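Local structure of xyloglucan-specific endo-beta-1,4-glucanase BoGH9A (Bacteroides ovatus, 6DHT) at residues N209-L215 / Y285-Y289; Q187-Q191 / Q277-F282; Y116-M122 / N203-S207; A111-F115 / N554-V558. The protein cleaves internal beta-1,4-glucosidic linkages in the backbone of xyloglucan, releasing xyloglucan oligosaccharides. All coordinates share one frame; numbering follows the deposited sequence.

Interaction 1: residues N209-L215 / Y285-Y289; sequences NHTPDLL and YEEDY. With CA (calcium ion), chain D; EDO (1,2-ethanediol), chain H.
Tyr285 lays its ring against segment 209-215, a loop and the start of helix 213-226. Thr211 CG2 sits over one face in a CH-pi contact, 4.2 Å from the centroid of the Tyr285 ring. Pro212 CD touches Tyr285 CZ at 3.4 Å, and Leu215 CD1 packs on Tyr285 CE2. Glu287 reaches out with an extended chain, CG opposite its backbone N (chi1 176°), and sets OE1 over one face of the His210 ring. Asp288 makes the polar link. Asp288 OD2 accepts from His210 N at 2.8 Å on the syn lone pair. Asp288 OD2 also takes Thr211 OG1 at 2.7 Å on the anti lone pair. The Asp288 carboxylate also stacks on the Asn209 amide, with the planes 20° apart. The partners of Asp288 lie in a calcium-binding loop of the family 9 catalytic domain. Asn209 OD1 forms an Asx turn with Thr211 N and binds the calcium ion at 2.4 Å, with Thr211 O, Asp213 OD1 and water 1. Glu206 and Asp216 complete the site. Water 2 joins His210 ND1 to Asp288 OD1. Tyr289 brings its ring edge to Thr211 OG1, at 3.8 Å from Tyr289 CE2. Its OH hydrogen-bonds Asp216, a ligand of the same calcium.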
loop_
_atom_site.group_PDB
_atom_site.type_symbol
_atom_site.label_atom_id
_atom_site.label_comp_id
_atom_site.label_asym_id
_atom_site.label_seq_id
_atom_site.Cartn_x
_atom_site.Cartn_y
_atom_site.Cartn_z
ATOM N N ASN A 209 7.568 22.941 5.558
ATOM C CA ASN A 209 8.771 23.138 4.763
ATOM C C ASN A 209 8.412 23.319 3.286
ATOM O O ASN A 209 7.254 23.541 2.963
ATOM C CB ASN A 209 9.786 22.016 4.991
ATOM C CG ASN A 209 9.355 20.682 4.407
ATOM O OD1 ASN A 209 8.395 20.581 3.628
ATOM N ND2 ASN A 209 10.094 19.651 4.773
ATOM N N HIS A 210 9.396 23.187 2.402
ATOM C CA HIS A 210 9.190 23.432 0.974
ATOM C C HIS A 210 9.073 22.166 0.132
ATOM O O HIS A 210 9.186 22.208 -1.097
ATOM C CB HIS A 210 10.332 24.306 0.422
ATOM C CG HIS A 210 10.267 25.731 0.871
ATOM N ND1 HIS A 210 10.459 26.107 2.182
ATOM C CD2 HIS A 210 10.015 26.870 0.186
ATOM C CE1 HIS A 210 10.330 27.418 2.285
ATOM N NE2 HIS A 210 10.062 27.904 1.087
ATOM N N THR A 211 8.828 21.036 0.801
ATOM C CA THR A 211 8.852 19.732 0.150
ATOM C C THR A 211 7.463 19.098 0.296
ATOM O O THR A 211 6.848 19.226 1.354
ATOM C CB THR A 211 9.894 18.840 0.787
ATOM O OG1 THR A 211 11.180 19.493 0.702
ATOM C CG2 THR A 211 9.997 17.524 0.040
ATOM N N PRO A 212 6.958 18.464 -0.775
ATOM C CA PRO A 212 5.691 17.726 -0.611
ATOM C C PRO A 212 5.759 16.718 0.530
ATOM O O PRO A 212 6.733 15.973 0.687
ATOM C CB PRO A 212 5.524 17.011 -1.959
ATOM C CG PRO A 212 6.253 17.928 -2.948
ATOM C CD PRO A 212 7.464 18.374 -2.158
ATOM N N ASP A 213 4.709 16.735 1.328
ATOM C CA ASP A 213 4.646 15.940 2.552
ATOM C C ASP A 213 4.812 14.440 2.292
ATOM O O ASP A 213 5.425 13.765 3.112
ATOM C CB ASP A 213 3.357 16.197 3.332
ATOM C CG ASP A 213 3.354 17.507 4.099
ATOM O OD1 ASP A 213 4.335 18.279 3.996
ATOM O OD2 ASP A 213 2.349 17.776 4.781
ATOM N N LEU A 214 4.284 13.919 1.181
ATOM C CA LEU A 214 4.531 12.518 0.839
ATOM C C LEU A 214 6.026 12.247 0.764
ATOM O O LEU A 214 6.490 11.226 1.287
ATOM C CB LEU A 214 3.833 12.090 -0.446
ATOM C CG LEU A 214 4.027 10.623 -0.846
ATOM C CD1 LEU A 214 2.761 10.152 -1.570
ATOM C CD2 LEU A 214 5.235 10.386 -1.688
ATOM N N LEU A 215 6.794 13.145 0.135
ATOM C CA LEU A 215 8.229 12.938 0.026
ATOM C C LEU A 215 8.923 13.102 1.372
ATOM O O LEU A 215 9.853 12.358 1.658
ATOM C CB LEU A 215 8.839 13.907 -0.974
ATOM C CG LEU A 215 8.443 13.700 -2.431
ATOM C CD1 LEU A 215 9.239 14.662 -3.341
ATOM C CD2 LEU A 215 8.609 12.255 -2.902
ATOM N N TYR A 285 14.589 19.381 -4.339
ATOM C CA TYR A 285 14.413 19.687 -2.921
ATOM C C TYR A 285 15.734 19.664 -2.157
ATOM O O TYR A 285 15.840 19.151 -1.045
ATOM C CB TYR A 285 13.330 18.736 -2.322
ATOM C CG TYR A 285 12.039 18.831 -3.107
ATOM C CD1 TYR A 285 11.250 19.970 -3.034
ATOM C CD2 TYR A 285 11.634 17.801 -3.953
ATOM C CE1 TYR A 285 10.094 20.090 -3.771
ATOM C CE2 TYR A 285 10.471 17.909 -4.702
ATOM C CZ TYR A 285 9.706 19.050 -4.602
ATOM O OH TYR A 285 8.550 19.192 -5.334
ATOM N N GLU A 286 16.736 20.283 -2.772
ATOM C CA GLU A 286 18.032 20.437 -2.152
ATOM C C GLU A 286 17.950 21.338 -0.924
ATOM O O GLU A 286 18.748 21.194 0.003
ATOM C CB GLU A 286 19.017 21.014 -3.164
ATOM C CG GLU A 286 19.440 20.010 -4.215
ATOM C CD GLU A 286 20.338 18.910 -3.654
ATOM O OE1 GLU A 286 21.080 19.173 -2.667
ATOM O OE2 GLU A 286 20.303 17.781 -4.209
ATOM N N GLU A 287 16.977 22.236 -0.892
ATOM C CA GLU A 287 16.811 23.118 0.254
ATOM C C GLU A 287 16.550 22.347 1.533
ATOM O O GLU A 287 17.204 22.562 2.552
ATOM C CB GLU A 287 15.690 24.128 0.004
ATOM C CG GLU A 287 15.391 25.013 1.198
ATOM C CD GLU A 287 14.331 26.067 0.912
ATOM O OE1 GLU A 287 13.631 25.960 -0.118
ATOM O OE2 GLU A 287 14.203 27.009 1.721
ATOM N N ASP A 288 15.596 21.425 1.481
ATOM C CA ASP A 288 15.227 20.670 2.664
ATOM C C ASP A 288 16.016 19.375 2.794
ATOM O O ASP A 288 16.186 18.852 3.894
ATOM C CB ASP A 288 13.723 20.365 2.608
ATOM C CG ASP A 288 12.860 21.597 2.843
ATOM O OD1 ASP A 288 13.284 22.539 3.559
ATOM O OD2 ASP A 288 11.743 21.651 2.292
ATOM N N TYR A 289 16.483 18.845 1.674
ATOM C CA TYR A 289 17.255 17.601 1.680
ATOM C C TYR A 289 18.581 17.736 0.937
ATOM O O TYR A 289 18.819 17.084 -0.074
ATOM C CB TYR A 289 16.386 16.442 1.150
ATOM C CG TYR A 289 15.182 16.231 2.040
ATOM C CD1 TYR A 289 15.286 15.512 3.219
ATOM C CD2 TYR A 289 13.961 16.818 1.740
ATOM C CE1 TYR A 289 14.220 15.361 4.065
ATOM C CE2 TYR A 289 12.873 16.662 2.585
ATOM C CZ TYR A 289 13.011 15.931 3.746
ATOM O OH TYR A 289 11.957 15.758 4.620
HETATM CA CA CA D . 6.438 19.258 3.600
HETATM C C1 EDO H . 4.930 23.100 -0.770
HETATM O O1 EDO H . 5.606 22.633 0.402
HETATM C C2 EDO H . 5.348 22.201 -1.925
HETATM O O2 EDO H . 4.893 20.881 -1.629
HETATM O O HOH W 1 5.320 21.300 3.197
HETATM O O HOH W 2 11.729 24.704 4.181
#

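Interaction 2: residues Q187-Q191 / Q277-F282; sequences QSIYQ and QSSRLF. With EDO (1,2-ethanediol), chain I.
Gln187 leans across to helix 277-281. Gln187 CB lies 3.3 Å from Gln277 OE1 and next to Leu281 CD1. CG and CD run on over the same Leu281 methyl, along an extended chain (chi2 -171°). At the tip, NE2 spends both N-H groups in the plane of its own amide. Gln187 NE2 donates to Ser278 OG at 3.0 Å, nearly straight at 173°. Gln187 NE2 also donates to Gln277 OE1 at 2.9 Å, meeting that oxygen from above its carbonyl plane. Ser278 OG is also hydrogen-bonded to Val274 O. OE1 of Gln187 is buried at the edge of the Phe282 ring and has no polar partner.

One turn on, Gln191 CG packs on Leu281 CD2 at 3.4 Å. Gln191 OE1 receives Arg280 NH2 at the guanidinium edge, a long bond of 3.3 Å. Arg280 also forms a salt bridge with Glu348. Water 4 joins Gln191 NE2 to Gln277 NE2. The two helical segments run in roughly the same direction, 33° apart, with axes 11.3 Å from each other. Side chains and bridging waters span this spacing. Helix 213-226 packs on Gln187, Tyr190 and Ser278, while helix 439-458 lies against Ser188 and Ile189.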
loop_
_atom_site.group_PDB
_atom_site.type_symbol
_atom_site.label_atom_id
_atom_site.label_comp_id
_atom_site.label_asym_id
_atom_site.label_seq_id
_atom_site.Cartn_x
_atom_site.Cartn_y
_atom_site.Cartn_z
ATOM N N GLN A 187 5.775 6.307 -4.512
ATOM C CA GLN A 187 6.477 7.261 -5.383
ATOM C C GLN A 187 6.141 7.062 -6.856
ATOM O O GLN A 187 6.320 7.989 -7.667
ATOM C CB GLN A 187 8.005 7.238 -5.096
ATOM C CG GLN A 187 8.302 7.887 -3.758
ATOM C CD GLN A 187 9.769 8.137 -3.411
ATOM O OE1 GLN A 187 10.026 8.936 -2.514
ATOM N NE2 GLN A 187 10.695 7.435 -4.037
ATOM N N SER A 188 5.656 5.890 -7.253
ATOM C CA SER A 188 5.143 5.703 -8.617
ATOM C C SER A 188 3.898 6.583 -8.787
ATOM O O SER A 188 3.759 7.315 -9.781
ATOM C CB SER A 188 4.781 4.235 -8.891
ATOM O OG SER A 188 5.917 3.391 -8.788
ATOM N N ILE A 189 2.985 6.557 -7.824
ATOM C CA ILE A 189 1.761 7.347 -7.947
ATOM C C ILE A 189 2.069 8.850 -7.778
ATOM O O ILE A 189 1.493 9.707 -8.474
ATOM C CB ILE A 189 0.655 6.814 -6.964
ATOM C CG1 ILE A 189 -0.092 5.606 -7.577
ATOM C CG2 ILE A 189 -0.375 7.864 -6.606
ATOM C CD1 ILE A 189 0.709 4.432 -7.863
ATOM N N TYR A 190 2.997 9.166 -6.884
ATOM C CA TYR A 190 3.453 10.549 -6.730
ATOM C C TYR A 190 3.823 11.206 -8.072
ATOM O O TYR A 190 3.427 12.344 -8.362
ATOM C CB TYR A 190 4.658 10.586 -5.774
ATOM C CG TYR A 190 5.275 11.959 -5.716
ATOM C CD1 TYR A 190 4.741 12.943 -4.888
ATOM C CD2 TYR A 190 6.387 12.266 -6.499
ATOM C CE1 TYR A 190 5.274 14.237 -4.889
ATOM C CE2 TYR A 190 6.914 13.507 -6.489
ATOM C CZ TYR A 190 6.378 14.481 -5.669
ATOM O OH TYR A 190 6.959 15.749 -5.719
ATOM N N GLN A 191 4.569 10.476 -8.891
ATOM C CA GLN A 191 5.066 11.004 -10.166
ATOM C C GLN A 191 3.954 11.318 -11.143
ATOM O O GLN A 191 4.142 12.133 -12.059
ATOM C CB GLN A 191 6.053 10.020 -10.777
ATOM C CG GLN A 191 7.415 10.009 -10.087
ATOM C CD GLN A 191 8.307 8.890 -10.568
ATOM O OE1 GLN A 191 9.110 9.069 -11.479
ATOM N NE2 GLN A 191 8.227 7.743 -9.930
ATOM N N GLN A 277 15.125 5.885 -8.097
ATOM C CA GLN A 277 13.866 6.610 -8.207
ATOM C C GLN A 277 13.912 7.898 -7.382
ATOM O O GLN A 277 13.603 8.978 -7.864
ATOM C CB GLN A 277 12.739 5.707 -7.691
ATOM C CG GLN A 277 11.305 6.206 -7.912
ATOM C CD GLN A 277 10.294 5.407 -7.117
ATOM O OE1 GLN A 277 10.459 5.187 -5.920
ATOM N NE2 GLN A 277 9.258 4.959 -7.783
ATOM N N SER A 278 14.253 7.755 -6.096
ATOM C CA SER A 278 14.278 8.897 -5.185
ATOM C C SER A 278 15.251 9.999 -5.628
ATOM O O SER A 278 15.001 11.180 -5.391
ATOM C CB SER A 278 14.604 8.441 -3.762
ATOM O OG SER A 278 13.623 7.502 -3.322
ATOM N N SER A 279 16.367 9.598 -6.230
ATOM C CA SER A 279 17.350 10.560 -6.709
ATOM C C SER A 279 16.678 11.581 -7.622
ATOM O O SER A 279 16.913 12.782 -7.498
ATOM C CB SER A 279 18.469 9.842 -7.452
ATOM O OG SER A 279 19.456 10.789 -7.812
ATOM N N ARG A 280 15.820 11.111 -8.527
ATOM C CA ARG A 280 15.128 12.014 -9.441
ATOM C C ARG A 280 14.121 12.887 -8.714
ATOM O O ARG A 280 14.001 14.087 -8.964
ATOM C CB ARG A 280 14.392 11.230 -10.535
ATOM C CG ARG A 280 15.254 10.312 -11.345
ATOM C CD ARG A 280 14.515 9.767 -12.577
ATOM N NE ARG A 280 13.241 9.110 -12.286
ATOM C CZ ARG A 280 13.101 7.817 -11.988
ATOM N NH1 ARG A 280 14.161 7.032 -11.928
ATOM N NH2 ARG A 280 11.892 7.317 -11.735
ATOM N N LEU A 281 13.354 12.277 -7.812
ATOM C CA LEU A 281 12.254 13.000 -7.195
ATOM C C LEU A 281 12.697 14.055 -6.207
ATOM O O LEU A 281 11.957 14.994 -5.947
ATOM C CB LEU A 281 11.291 12.045 -6.490
ATOM C CG LEU A 281 10.703 10.924 -7.352
ATOM C CD1 LEU A 281 9.695 10.120 -6.515
ATOM C CD2 LEU A 281 10.155 11.371 -8.657
ATOM N N PHE A 282 13.871 13.867 -5.595
ATOM C CA PHE A 282 14.349 14.808 -4.596
ATOM C C PHE A 282 15.335 15.843 -5.193
ATOM O O PHE A 282 15.839 16.685 -4.463
ATOM C CB PHE A 282 14.987 14.056 -3.425
ATOM C CG PHE A 282 13.987 13.448 -2.479
ATOM C CD1 PHE A 282 13.412 12.214 -2.753
ATOM C CD2 PHE A 282 13.637 14.100 -1.311
ATOM C CE1 PHE A 282 12.487 11.650 -1.880
ATOM C CE2 PHE A 282 12.725 13.533 -0.429
ATOM C CZ PHE A 282 12.162 12.306 -0.720
HETATM C C1 EDO I . 10.119 14.393 -10.194
HETATM O O1 EDO I . 11.232 13.747 -10.833
HETATM C C2 EDO I . 8.890 14.166 -11.063
HETATM O O2 EDO I . 8.920 12.832 -11.592
HETATM O O HOH W 3 9.372 15.651 -7.190
HETATM O O HOH W 4 9.493 5.062 -10.816
HETATM O O HOH W 5 11.010 10.962 -12.389
#

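Interaction 3: residues Y116-M122 / N203-S207; sequences YYQRTAM and NIPES. With CA (calcium ion), chain D.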
loop_
_atom_site.group_PDB
_atom_site.type_symbol
_atom_site.label_atom_id
_atom_site.label_comp_id
_atom_site.label_asym_id
_atom_site.label_seq_id
_atom_site.Cartn_x
_atom_site.Cartn_y
_atom_site.Cartn_z
ATOM N N TYR A 116 3.553 8.191 9.495
ATOM C CA TYR A 116 4.048 9.036 10.572
ATOM C C TYR A 116 3.919 8.327 11.931
ATOM O O TYR A 116 4.862 8.290 12.714
ATOM C CB TYR A 116 3.356 10.407 10.561
ATOM C CG TYR A 116 3.542 11.153 11.867
ATOM C CD1 TYR A 116 4.712 11.854 12.140
ATOM C CD2 TYR A 116 2.545 11.145 12.828
ATOM C CE1 TYR A 116 4.878 12.512 13.348
ATOM C CE2 TYR A 116 2.706 11.809 14.030
ATOM C CZ TYR A 116 3.873 12.497 14.277
ATOM O OH TYR A 116 4.057 13.163 15.475
ATOM N N TYR A 117 2.762 7.707 12.185
ATOM C CA TYR A 117 2.574 6.977 13.423
ATOM C C TYR A 117 3.540 5.783 13.549
ATOM O O TYR A 117 3.900 5.379 14.661
ATOM C CB TYR A 117 1.130 6.511 13.553
ATOM C CG TYR A 117 0.162 7.634 13.812
ATOM C CD1 TYR A 117 0.107 8.255 15.061
ATOM C CD2 TYR A 117 -0.727 8.057 12.833
ATOM C CE1 TYR A 117 -0.796 9.255 15.318
ATOM C CE2 TYR A 117 -1.613 9.073 13.078
ATOM C CZ TYR A 117 -1.643 9.665 14.334
ATOM O OH TYR A 117 -2.564 10.672 14.558
ATOM N N GLN A 118 3.967 5.210 12.430
ATOM C CA GLN A 118 4.908 4.096 12.448
ATOM C C GLN A 118 6.382 4.501 12.656
ATOM O O GLN A 118 7.284 3.642 12.681
ATOM C CB GLN A 118 4.818 3.287 11.155
ATOM C CG GLN A 118 3.491 2.581 10.888
ATOM C CD GLN A 118 3.231 1.417 11.818
ATOM O OE1 GLN A 118 2.473 1.540 12.781
ATOM N NE2 GLN A 118 3.812 0.267 11.505
ATOM N N ARG A 119 6.658 5.799 12.753
ATOM C CA ARG A 119 8.049 6.244 12.790
ATOM C C ARG A 119 8.727 5.848 14.080
ATOM O O ARG A 119 8.145 5.953 15.155
ATOM C CB ARG A 119 8.137 7.763 12.704
ATOM C CG ARG A 119 7.857 8.345 11.315
ATOM C CD ARG A 119 8.181 9.810 11.316
ATOM N NE ARG A 119 7.691 10.489 10.114
ATOM C CZ ARG A 119 7.830 11.793 9.906
ATOM N NH1 ARG A 119 8.471 12.527 10.811
ATOM N NH2 ARG A 119 7.347 12.356 8.799
ATOM N N THR A 120 9.982 5.435 13.933
ATOM C CA THR A 120 10.869 5.112 15.056
ATOM C C THR A 120 11.808 6.278 15.325
ATOM O O THR A 120 11.948 7.184 14.510
ATOM C CB THR A 120 11.738 3.894 14.733
ATOM O OG1 THR A 120 12.718 4.209 13.731
ATOM C CG2 THR A 120 10.859 2.722 14.300
ATOM N N ALA A 121 12.472 6.230 16.477
ATOM C CA ALA A 121 13.558 7.150 16.806
ATOM C C ALA A 121 13.127 8.597 16.890
ATOM O O ALA A 121 13.938 9.498 16.682
ATOM C CB ALA A 121 14.714 7.007 15.808
ATOM N N MET A 122 11.858 8.846 17.187
ATOM C CA MET A 122 11.443 10.216 17.445
ATOM C C MET A 122 10.156 10.301 18.237
ATOM O O MET A 122 9.314 9.399 18.189
ATOM C CB MET A 122 11.315 11.004 16.150
ATOM C CG MET A 122 10.049 10.766 15.370
ATOM S SD MET A 122 10.129 11.848 13.951
ATOM C CE MET A 122 9.247 13.280 14.539
ATOM N N ASN A 203 -0.397 17.511 8.304
ATOM C CA ASN A 203 -0.026 17.869 9.664
ATOM C C ASN A 203 0.983 16.904 10.273
ATOM O O ASN A 203 0.727 16.244 11.283
ATOM C CB ASN A 203 -1.263 18.022 10.555
ATOM C CG ASN A 203 -0.916 18.548 11.936
ATOM O OD1 ASN A 203 0.041 19.300 12.104
ATOM N ND2 ASN A 203 -1.670 18.132 12.932
ATOM N N ILE A 204 2.129 16.812 9.609
ATOM C CA ILE A 204 3.315 16.148 10.126
ATOM C C ILE A 204 4.350 17.235 10.442
ATOM O O ILE A 204 4.175 18.385 10.049
ATOM C CB ILE A 204 3.889 15.119 9.123
ATOM C CG1 ILE A 204 4.107 15.745 7.737
ATOM C CG2 ILE A 204 2.964 13.920 9.025
ATOM C CD1 ILE A 204 4.866 14.866 6.771
ATOM N N PRO A 205 5.426 16.892 11.156
ATOM C CA PRO A 205 6.398 17.927 11.522
ATOM C C PRO A 205 6.947 18.683 10.309
ATOM O O PRO A 205 7.340 19.852 10.430
ATOM C CB PRO A 205 7.482 17.138 12.259
ATOM C CG PRO A 205 6.746 15.978 12.835
ATOM C CD PRO A 205 5.739 15.606 11.791
ATOM N N GLU A 206 6.926 18.035 9.150
ATOM C CA GLU A 206 7.516 18.590 7.938
ATOM C C GLU A 206 6.478 19.305 7.061
ATOM O O GLU A 206 6.768 19.640 5.903
ATOM C CB GLU A 206 8.247 17.497 7.143
ATOM C CG GLU A 206 9.298 16.710 7.964
ATOM C CD GLU A 206 8.720 15.634 8.891
ATOM O OE1 GLU A 206 7.504 15.331 8.827
ATOM O OE2 GLU A 206 9.517 15.072 9.696
ATOM N N SER A 207 5.287 19.547 7.597
ATOM C CA SER A 207 4.216 20.147 6.804
ATOM C C SER A 207 4.449 21.614 6.443
ATOM O O SER A 207 3.785 22.127 5.552
ATOM C CB SER A 207 2.850 20.012 7.473
ATOM O OG SER A 207 2.387 18.662 7.416
HETATM CA CA CA D . 6.438 19.258 3.600
HETATM O O HOH W 1 5.320 21.300 3.197
#
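Arg119 and Glu206 form the salt bridge of this contact. The guanidinium meets the carboxylate end-on, with one nitrogen to each oxygen. Arg119 NH1 reaches Glu206 OE2 at 3.0 Å, near the carboxylate plane and on the syn side. Arg119 NH2 reaches Glu206 OE1 at 3.0 Å from above that plane, so the two flat groups are turned 52° apart. The arginine chain is straight from CG to NE. The glutamate folds back at chi2 (78°), which turns its carboxylate to the arginine. NH2 has a second salt bridge, to Glu217, and two acids thus share the one guanidinium. Replaced by a methionine, Arg119 would probably leave the carboxylates of Glu206 and Glu217 near each other without their shared positive charge.

A weak hydrogen bond runs from Arg119 NH1 to Met122 SD, at 3.6 Å. Tyr116 CD1 lies over the centre of one guanidinium face.

The apolar contacts lie alongside. Tyr116 CE1 touches Pro205 CD at 3.6 Å, and Tyr116 CB meets Ile204 CG2. Met122 CE reaches Pro205 CG more loosely, at 4.1 Å.

Within 203-207 a type I beta turn runs from Ile204 to Ser207. Ser207 OG accepts from Ile204 N at 2.9 Å. The turn directs Glu206 O onto the calcium ion at 2.4 Å, while the side chain of the same residue serves the salt bridge.

The contact joins the C-terminal end of helix 105-117 and the chain after it to the calcium loop before helix 213-226. Helix 126-129 packs on Tyr116 and Pro205, and helix 213-226 meets Tyr116, Met122 and Ile204.

Interaction 4: residues A111-F115 / N554-V558; sequences ALKSF and NAALV. With EDO (1,2-ethanediol), chain G.
Ala111 packs on Leu557 and Val558 where two helices of the (alpha/alpha)6 barrel, the catalytic fold of family 9, come together. The segments run in largely opposed directions, at 143°, with axes 9.0 Å apart. The small Ala111 side chain allows a CA-CA distance of 5.4 Å to Val558.

Among the apolar contacts, Ala111 CB touches Leu557 CD2 at 3.5 Å and Val558 CG2 at 3.7 Å. Val558 CG2 also lies on the backbone between Ala111 and Leu112. Phe115 slides past Asn554, with CE1 against Asn554 CB at 3.9 Å and near Val558 CG2. The ring also meets Trp166 edge-to-face, and Met186 of helix 176-192.

Lys113 turns away from helix 551-567. Its chain bends at chi2 and chi4. Lys113 NZ donates to O1 of an ethanediol, probably from the crystallisation liquor, at 3.1 Å. NZ is also hydrogen-bonded to the carbonyls of Tyr128, Ile202 and Asn203. A leucine at Lys113 would probably leave those three carbonyl oxygens without their common donor.

The polar contacts gather on Ala111 O. Ser114 and Asn554 are each modelled in two conformers, and it is doubtful that both bonds hold together. Ser114 OG donates to Ala111 O at 2.7 Å from within its own helix. Asn554 also has backbone partners at Gly512 and Leu514. Asn554 ND2 meets Ala111 O at 3.1 Å, in the carbonyl plane and on a lone pair.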
loop_
_atom_site.group_PDB
_atom_site.type_symbol
_atom_site.label_atom_id
_atom_site.label_comp_id
_atom_site.label_asym_id
_atom_site.label_seq_id
_atom_site.Cartn_x
_atom_site.Cartn_y
_atom_site.Cartn_z
ATOM N N ALA A 111 -4.285 7.547 5.254
ATOM C CA ALA A 111 -3.449 6.441 4.812
ATOM C C ALA A 111 -1.975 6.835 4.787
ATOM O O ALA A 111 -1.094 6.054 5.175
ATOM C CB ALA A 111 -3.909 5.956 3.468
ATOM N N LEU A 112 -1.680 8.053 4.320
ATOM C CA LEU A 112 -0.317 8.541 4.335
ATOM C C LEU A 112 0.155 8.867 5.744
ATOM O O LEU A 112 1.311 8.559 6.102
ATOM C CB LEU A 112 -0.229 9.772 3.427
ATOM C CG LEU A 112 1.154 10.393 3.295
ATOM C CD1 LEU A 112 2.208 9.407 2.810
ATOM C CD2 LEU A 112 1.072 11.573 2.344
ATOM N N LYS A 113 -0.715 9.451 6.547
ATOM C CA LYS A 113 -0.368 9.836 7.905
ATOM C C LYS A 113 -0.088 8.609 8.780
ATOM O O LYS A 113 0.607 8.718 9.797
ATOM C CB LYS A 113 -1.494 10.693 8.481
ATOM C CG LYS A 113 -1.278 11.305 9.840
ATOM C CD LYS A 113 -0.064 12.205 9.930
ATOM C CE LYS A 113 -0.047 12.938 11.282
ATOM N NZ LYS A 113 -1.124 13.954 11.441
ATOM N N SER A 114 -0.608 7.440 8.400
ATOM C CA SER A 114 -0.321 6.218 9.147
ATOM C C SER A 114 1.180 5.968 9.251
ATOM O O SER A 114 1.659 5.437 10.271
ATOM C CB SER A 114 -0.995 5.015 8.483
ATOM O OG SER A 114 -0.338 4.606 7.286
ATOM N N PHE A 115 1.929 6.334 8.211
ATOM C CA PHE A 115 3.366 6.139 8.193
ATOM C C PHE A 115 4.055 6.975 9.278
ATOM O O PHE A 115 5.021 6.518 9.914
ATOM C CB PHE A 115 3.935 6.466 6.814
ATOM C CG PHE A 115 3.565 5.450 5.768
ATOM C CD1 PHE A 115 2.361 5.532 5.083
ATOM C CD2 PHE A 115 4.428 4.388 5.488
ATOM C CE1 PHE A 115 2.012 4.549 4.151
ATOM C CE2 PHE A 115 4.082 3.430 4.553
ATOM C CZ PHE A 115 2.868 3.508 3.901
ATOM N N ASN A 554 -0.663 -0.397 3.544
ATOM C CA ASN A 554 -0.999 1.016 3.492
ATOM C C ASN A 554 -0.433 1.722 2.262
ATOM O O ASN A 554 -1.019 2.713 1.803
ATOM C CB ASN A 554 -0.631 1.737 4.770
ATOM C CG ASN A 554 -1.837 1.970 5.616
ATOM O OD1 ASN A 554 -2.507 1.013 6.019
ATOM N ND2 ASN A 554 -2.188 3.220 5.832
ATOM N N ALA A 555 0.678 1.219 1.705
ATOM C CA ALA A 555 1.223 1.818 0.490
ATOM C C ALA A 555 0.217 1.656 -0.629
ATOM O O ALA A 555 -0.002 2.571 -1.415
ATOM C CB ALA A 555 2.538 1.171 0.118
ATOM N N ALA A 556 -0.406 0.480 -0.693
ATOM C CA ALA A 556 -1.450 0.215 -1.685
ATOM C C ALA A 556 -2.633 1.145 -1.498
ATOM O O ALA A 556 -3.197 1.676 -2.451
ATOM C CB ALA A 556 -1.900 -1.233 -1.610
ATOM N N LEU A 557 -3.052 1.309 -0.249
ATOM C CA LEU A 557 -4.153 2.236 0.041
ATOM C C LEU A 557 -3.818 3.668 -0.328
ATOM O O LEU A 557 -4.634 4.355 -0.933
ATOM C CB LEU A 557 -4.500 2.147 1.524
ATOM C CG LEU A 557 -5.628 3.040 2.019
ATOM C CD1 LEU A 557 -6.949 2.704 1.309
ATOM C CD2 LEU A 557 -5.773 2.943 3.526
ATOM N N VAL A 558 -2.629 4.142 0.020
ATOM C CA VAL A 558 -2.220 5.492 -0.399
ATOM C C VAL A 558 -2.238 5.603 -1.919
ATOM O O VAL A 558 -2.732 6.590 -2.480
ATOM C CB VAL A 558 -0.794 5.795 0.099
ATOM C CG1 VAL A 558 -0.200 7.015 -0.611
ATOM C CG2 VAL A 558 -0.747 6.017 1.601
HETATM C C1 EDO G . -4.367 14.471 9.286
HETATM O O1 EDO G . -4.095 13.974 10.609
HETATM C C2 EDO G . -4.236 13.333 8.275
HETATM O O2 EDO G . -5.209 12.298 8.526
#

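Overall arrangement
Interactions 1 and 3 share one calcium ion, and segments 203-207 and 209-215 each supply part of its ligands. Water 1 belongs to both, and Asp213 OD2 lies 2.8 Å from Ser207 OG, a probable hydrogen bond. Interaction 2 lies beside interaction 1, with centres 12 Å apart; Leu215 O packs on Phe282 CZ at 3.3 Å. Interactions 3 and 4 both use helix 105-117, and Ile204 CG2 packs on Lys113 CD at 3.6 Å. Interaction 4 closes the longest loop and encloses the other three in sequence. In interaction 4 the Asn554 side chain is about 10 Å from that of Glu548, the predicted proton donor.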